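Local coordinates for protein methylmalonate-semialdehyde dehydrogenase (Oceanimonas doudoroffii, PDB 4ZZ7) that catalyses the NAD-dependent, acylating oxidation of methylmalonate semialdehyde as a tetrameric member of the aldehyde dehydrogenase family, at residues G251-H255 / H409-G414; I432-M436 / F452-K456. All blocks are in the same frame, centred on the assembly; numbering follows the deposited sequence.

In the fold
The chain leaves strand 245-249 of the mostly parallel NAD-binding sheet and passes through 251-255 into strand 254-258 of a second sheet. Contact 1 closes a long loop of 153 residues, which carries both helices and strands, by setting 409-414, at the start of strand 411-418, beside 251-255. Helix 422-431 then leads to contact 2, whose segments 432-436 and 452-456 close a short loop of 15 residues. The two closures follow in series, neither nesting nor crossing. They meet at 411-418, which has 455-456 as its antiparallel neighbour; G412 O and W455 N, 3.0 Å apart, probably form a hydrogen bond. Strand 459-460 then returns to the first sheet, next to 245-249.

Contact 1: G251-H255 / H409-G414; sequences GAKNH and HEYGNG. With NAD (nicotinamide-adenine-dinucleotide), chain M.
Y411 lays one ring face against the G251-A252 peptide, with G251 C and A252 N over the ring centre and G251 CA in CH-pi contact (4.2 Å from the centroid). Its chi1 of -53° sets CG beside the backbone N and brings the ring against this extended segment. From the root outward, CB packs on K253 N, CG on A252 CA, CD1 on G251 O and CD2 on A252 C at 3.4 Å; CE1 meets G251 C, CE2 meets A252 N, and CZ nears both. With an alanine here, the G251-A252 peptide would probably lose its flat support, leaving the segment beside the dinucleotide freer to shift. K253 CB sits over the H409 ring, and the H255 edge points toward an H409 face. H255 ND1 donates to K253 O (2.8 Å); both histidines bond Y382 through NE2. N413 CB packs on A252 CB. No clear direct hydrogen bond joins the segments; packing and water 1, accepting from K253 N and N413 N, do. Where the NAD-binding sheet passes into the second sheet of this aldehyde dehydrogenase fold, N413, held by C283 O, weakly reaches O7N of the nicotinamide carboxamide (ND2, 3.1 Å), lining that end of the pocket.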
loop_
_atom_site.group_PDB
_atom_site.type_symbol
_atom_site.label_atom_id
_atom_site.label_comp_id
_atom_site.label_asym_id
_atom_site.label_seq_id
_atom_site.Cartn_x
_atom_site.Cartn_y
_atom_site.Cartn_z
ATOM N N GLY A 251 14.396 18.116 -20.842
ATOM C CA GLY A 251 15.155 17.422 -21.875
ATOM C C GLY A 251 15.902 16.185 -21.434
ATOM O O GLY A 251 15.817 15.770 -20.275
ATOM N N ALA A 252 16.662 15.618 -22.371
ATOM C CA ALA A 252 17.318 14.328 -22.165
ATOM C C ALA A 252 18.510 14.060 -23.100
ATOM O O ALA A 252 18.538 14.522 -24.231
ATOM C CB ALA A 252 16.280 13.247 -22.326
ATOM N N LYS A 253 19.501 13.339 -22.590
ATOM C CA LYS A 253 20.566 12.727 -23.411
ATOM C C LYS A 253 20.781 11.279 -22.952
ATOM O O LYS A 253 21.611 10.985 -22.065
ATOM C CB LYS A 253 21.889 13.514 -23.351
ATOM C CG LYS A 253 22.263 14.231 -24.652
ATOM C CD LYS A 253 22.958 13.320 -25.658
ATOM C CE LYS A 253 23.420 14.084 -26.899
ATOM N NZ LYS A 253 22.369 14.267 -27.925
ATOM N N ASN A 254 20.018 10.372 -23.557
ATOM C CA ASN A 254 19.955 9.007 -23.039
ATOM C C ASN A 254 21.115 8.171 -23.542
ATOM O O ASN A 254 21.284 8.022 -24.738
ATOM C CB ASN A 254 18.616 8.361 -23.390
ATOM C CG ASN A 254 17.439 8.878 -22.531
ATOM O OD1 ASN A 254 16.448 8.182 -22.361
ATOM N ND2 ASN A 254 17.545 10.060 -21.986
ATOM N N HIS A 255 21.905 7.641 -22.608
ATOM C CA HIS A 255 23.091 6.843 -22.909
ATOM C C HIS A 255 22.820 5.354 -22.719
ATOM O O HIS A 255 22.121 4.978 -21.800
ATOM C CB HIS A 255 24.242 7.209 -21.969
ATOM C CG HIS A 255 24.852 8.561 -22.206
ATOM N ND1 HIS A 255 24.108 9.724 -22.241
ATOM C CD2 HIS A 255 26.142 8.939 -22.351
ATOM C CE1 HIS A 255 24.911 10.755 -22.429
ATOM N NE2 HIS A 255 26.149 10.304 -22.502
ATOM N N HIS A 409 26.755 14.250 -17.132
ATOM C CA HIS A 409 25.881 14.966 -18.061
ATOM C C HIS A 409 24.821 15.809 -17.358
ATOM O O HIS A 409 24.407 15.527 -16.233
ATOM C CB HIS A 409 25.200 14.002 -19.046
ATOM C CG HIS A 409 24.860 14.642 -20.349
ATOM N ND1 HIS A 409 23.716 15.381 -20.536
ATOM C CD2 HIS A 409 25.544 14.709 -21.515
ATOM C CE1 HIS A 409 23.695 15.864 -21.763
ATOM N NE2 HIS A 409 24.791 15.468 -22.381
ATOM N N GLU A 410 24.398 16.865 -18.034
ATOM C CA GLU A 410 23.362 17.747 -17.501
ATOM C C GLU A 410 22.098 16.941 -17.146
ATOM O O GLU A 410 21.650 16.936 -15.982
ATOM C CB GLU A 410 23.066 18.878 -18.509
ATOM C CG GLU A 410 22.212 20.037 -17.990
ATOM C CD GLU A 410 21.812 21.020 -19.094
ATOM O OE1 GLU A 410 22.454 20.986 -20.186
ATOM O OE2 GLU A 410 20.850 21.813 -18.874
ATOM N N TYR A 411 21.566 16.259 -18.161
ATOM C CA TYR A 411 20.378 15.419 -18.061
ATOM C C TYR A 411 20.582 14.031 -17.402
ATOM O O TYR A 411 21.686 13.488 -17.344
ATOM C CB TYR A 411 19.787 15.225 -19.455
ATOM C CG TYR A 411 19.509 16.508 -20.224
ATOM C CD1 TYR A 411 18.782 17.571 -19.654
ATOM C CD2 TYR A 411 19.953 16.665 -21.531
ATOM C CE1 TYR A 411 18.527 18.745 -20.372
ATOM C CE2 TYR A 411 19.695 17.832 -22.248
ATOM C CZ TYR A 411 18.986 18.864 -21.666
ATOM O OH TYR A 411 18.722 19.989 -22.398
ATOM N N GLY A 412 19.487 13.477 -16.896
ATOM C CA GLY A 412 19.461 12.110 -16.377
ATOM C C GLY A 412 18.068 11.505 -16.509
ATOM O O GLY A 412 17.532 10.964 -15.540
ATOM N N ASN A 413 17.489 11.597 -17.712
ATOM C CA ASN A 413 16.106 11.176 -17.944
ATOM C C ASN A 413 16.033 9.667 -17.987
ATOM O O ASN A 413 15.390 9.071 -17.139
ATOM C CB ASN A 413 15.524 11.792 -19.227
ATOM C CG ASN A 413 14.013 12.030 -19.153
ATOM O OD1 ASN A 413 13.445 12.158 -18.085
ATOM N ND2 ASN A 413 13.368 12.125 -20.304
ATOM N N GLY A 414 16.742 9.054 -18.933
ATOM C CA GLY A 414 16.700 7.602 -19.136
ATOM C C GLY A 414 18.035 7.034 -19.588
ATOM O O GLY A 414 18.799 7.714 -20.261
HETATM P PA NAD M . 8.886 23.228 -25.515
HETATM O O1A NAD M . 8.985 24.343 -26.552
HETATM O O2A NAD M . 9.896 23.092 -24.389
HETATM O O5B NAD M . 7.447 23.350 -24.774
HETATM C C5B NAD M . 6.243 22.738 -25.259
HETATM C C4B NAD M . 4.998 23.461 -24.747
HETATM O O4B NAD M . 5.360 24.648 -24.037
HETATM C C3B NAD M . 4.050 23.912 -25.855
HETATM O O3B NAD M . 2.713 23.626 -25.437
HETATM C C2B NAD M . 4.334 25.402 -26.037
HETATM O O2B NAD M . 3.239 26.267 -26.352
HETATM C C1B NAD M . 4.873 25.828 -24.685
HETATM N N9A NAD M . 5.945 26.863 -24.791
HETATM C C8A NAD M . 6.940 26.906 -25.725
HETATM N N7A NAD M . 7.745 27.968 -25.512
HETATM C C5A NAD M . 7.275 28.636 -24.429
HETATM C C6A NAD M . 7.666 29.863 -23.675
HETATM N N6A NAD M . 8.745 30.575 -24.063
HETATM N N1A NAD M . 6.914 30.222 -22.600
HETATM C C2A NAD M . 5.819 29.500 -22.212
HETATM N N3A NAD M . 5.403 28.378 -22.835
HETATM C C4A NAD M . 6.076 27.907 -23.939
HETATM O O3 NAD M . 8.803 21.785 -26.292
HETATM P PN NAD M . 8.536 21.465 -27.877
HETATM O O1N NAD M . 7.080 21.748 -28.261
HETATM O O2N NAD M . 9.663 21.961 -28.793
HETATM O O5D NAD M . 8.727 19.880 -27.709
HETATM C C5D NAD M . 10.047 19.316 -27.621
HETATM C C4D NAD M . 10.568 19.069 -26.191
HETATM O O4D NAD M . 9.825 18.092 -25.427
HETATM C C3D NAD M . 12.010 18.532 -26.230
HETATM O O3D NAD M . 12.945 19.555 -25.873
HETATM C C2D NAD M . 12.068 17.338 -25.264
HETATM O O2D NAD M . 13.204 17.404 -24.395
HETATM C C1D NAD M . 10.745 17.448 -24.527
HETATM N N1N NAD M . 10.199 16.192 -24.022
HETATM C C2N NAD M . 10.387 15.932 -22.722
HETATM C C3N NAD M . 9.887 14.764 -22.154
HETATM C C7N NAD M . 10.098 14.402 -20.703
HETATM O O7N NAD M . 11.207 14.362 -20.157
HETATM N N7N NAD M . 9.011 14.071 -20.027
HETATM C C4N NAD M . 9.157 13.889 -22.951
HETATM C C5N NAD M . 8.960 14.173 -24.297
HETATM C C6N NAD M . 9.499 15.353 -24.814
HETATM O O HOH W 1 18.768 11.656 -20.042
#

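Contact 2: I432-M436 / F452-K456; sequences IQVGM and FGGWK
G435 and G454 bring the two backbones closest, CA to CA 4.3 Å, just past an inverse gamma turn centred on Q433 and closed by a weak bond from V434 N to I432 O. Having no side chain, G435 can lay its CA over the five-membered ring of W455, 3.6 Å from the centroid, and point a CA-H at G453 O. The same indole face takes V434 C and G435 N toward its rim. On the CE3-CZ3 side of the six-membered ring, Q433 OE1 reaches CZ3 of W455 at 3.8 Å, the amide plane turned 53° from the ring, while Q433 NE2 bonds N431 O. K456 runs its aliphatic chain past the turn, CE 3.7 Å from Q433 O, and its NZ goes on to D407 O and H409 O.

At the other end M436 and F452 form a Met-aromatic contact: SD stands over the ring centre, 3.8 Å from the centroid and 11° off the normal. A bend at chi3 (-74°) turns the methyl back over the same ring, where CE lies 4.1 Å from the centroid, and against G453. The sulfur further accepts a weak hydrogen bond from G453 N (3.6 Å). F452 thereby has a sulfur on one face while its ring borders bound NAD and W160.

Helix 399-408 covers I432 and V434, and strand 411-418 receives backbone bonds from G435 and M436. A second subunit completes the surroundings: its R477 O accepts from W455 NE1, its K476 makes a cation-pi contact with the indole, and a strand of that subunit pairs in parallel with M436, carrying the sheet across the interface.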
loop_
_atom_site.group_PDB
_atom_site.type_symbol
_atom_site.label_atom_id
_atom_site.label_comp_id
_atom_site.label_asym_id
_atom_site.label_seq_id
_atom_site.Cartn_x
_atom_site.Cartn_y
_atom_site.Cartn_z
ATOM N N ILE A 432 23.417 4.316 -10.877
ATOM C CA ILE A 432 23.334 5.304 -11.985
ATOM C C ILE A 432 22.381 6.449 -11.657
ATOM O O ILE A 432 21.283 6.217 -11.173
ATOM C CB ILE A 432 22.981 4.661 -13.350
ATOM C CG1 ILE A 432 23.243 5.640 -14.504
ATOM C CG2 ILE A 432 21.551 4.144 -13.394
ATOM C CD1 ILE A 432 24.712 5.741 -14.905
ATOM N N GLN A 433 22.804 7.681 -11.929
ATOM C CA GLN A 433 22.054 8.866 -11.512
ATOM C C GLN A 433 21.070 9.330 -12.577
ATOM O O GLN A 433 21.113 10.486 -12.996
ATOM C CB GLN A 433 23.009 10.008 -11.157
ATOM C CG GLN A 433 23.967 9.701 -10.016
ATOM C CD GLN A 433 23.247 9.431 -8.692
ATOM O OE1 GLN A 433 22.522 10.297 -8.173
ATOM N NE2 GLN A 433 23.437 8.229 -8.135
ATOM N N VAL A 434 20.206 8.414 -13.030
ATOM C CA VAL A 434 19.069 8.739 -13.906
ATOM C C VAL A 434 17.792 8.049 -13.408
ATOM O O VAL A 434 17.832 6.985 -12.794
ATOM C CB VAL A 434 19.347 8.431 -15.411
ATOM C CG1 VAL A 434 20.831 8.303 -15.679
ATOM C CG2 VAL A 434 18.640 7.175 -15.896
ATOM N N GLY A 435 16.660 8.659 -13.718
ATOM C CA GLY A 435 15.365 8.231 -13.198
ATOM C C GLY A 435 14.838 6.910 -13.731
ATOM O O GLY A 435 14.269 6.113 -13.000
ATOM N N MET A 436 14.999 6.687 -15.021
ATOM C CA MET A 436 14.502 5.471 -15.645
ATOM C C MET A 436 15.633 4.663 -16.286
ATOM O O MET A 436 16.260 5.098 -17.233
ATOM C CB MET A 436 13.432 5.838 -16.662
ATOM C CG MET A 436 12.204 6.454 -16.027
ATOM S SD MET A 436 11.316 7.574 -17.104
ATOM C CE MET A 436 12.383 8.999 -17.115
ATOM N N PHE A 452 6.625 8.127 -14.556
ATOM C CA PHE A 452 7.671 8.539 -15.519
ATOM C C PHE A 452 8.302 9.804 -14.996
ATOM O O PHE A 452 7.598 10.762 -14.677
ATOM C CB PHE A 452 7.004 8.877 -16.855
ATOM C CG PHE A 452 7.941 9.290 -17.954
ATOM C CD1 PHE A 452 8.553 10.526 -17.944
ATOM C CD2 PHE A 452 8.147 8.443 -19.053
ATOM C CE1 PHE A 452 9.376 10.902 -18.979
ATOM C CE2 PHE A 452 8.981 8.818 -20.087
ATOM C CZ PHE A 452 9.589 10.052 -20.049
ATOM N N GLY A 453 9.623 9.832 -14.929
ATOM C CA GLY A 453 10.291 11.041 -14.508
ATOM C C GLY A 453 11.785 10.871 -14.428
ATOM O O GLY A 453 12.278 9.886 -13.857
ATOM N N GLY A 454 12.502 11.822 -15.018
ATOM C CA GLY A 454 13.951 11.845 -14.956
ATOM C C GLY A 454 14.494 12.464 -13.691
ATOM O O GLY A 454 13.748 13.007 -12.872
ATOM N N TRP A 455 15.818 12.375 -13.556
ATOM C CA TRP A 455 16.583 13.003 -12.472
ATOM C C TRP A 455 17.345 14.217 -12.981
ATOM O O TRP A 455 17.316 14.538 -14.180
ATOM C CB TRP A 455 17.552 12.000 -11.892
ATOM C CG TRP A 455 16.900 11.041 -11.027
ATOM C CD1 TRP A 455 15.569 10.817 -10.898
ATOM C CD2 TRP A 455 17.551 10.097 -10.183
ATOM N NE1 TRP A 455 15.349 9.816 -10.007
ATOM C CE2 TRP A 455 16.553 9.348 -9.558
ATOM C CE3 TRP A 455 18.888 9.807 -9.902
ATOM C CZ2 TRP A 455 16.838 8.351 -8.656
ATOM C CZ3 TRP A 455 19.162 8.817 -9.008
ATOM C CH2 TRP A 455 18.142 8.105 -8.390
ATOM N N LYS A 456 18.017 14.895 -12.056
ATOM C CA LYS A 456 18.834 16.062 -12.367
ATOM C C LYS A 456 17.993 17.161 -13.053
ATOM O O LYS A 456 16.945 17.549 -12.530
ATOM C CB LYS A 456 20.088 15.629 -13.142
ATOM C CG LYS A 456 20.933 14.675 -12.334
ATOM C CD LYS A 456 22.288 14.439 -12.970
ATOM C CE LYS A 456 22.145 13.754 -14.323
ATOM N NZ LYS A 456 23.396 13.057 -14.743
#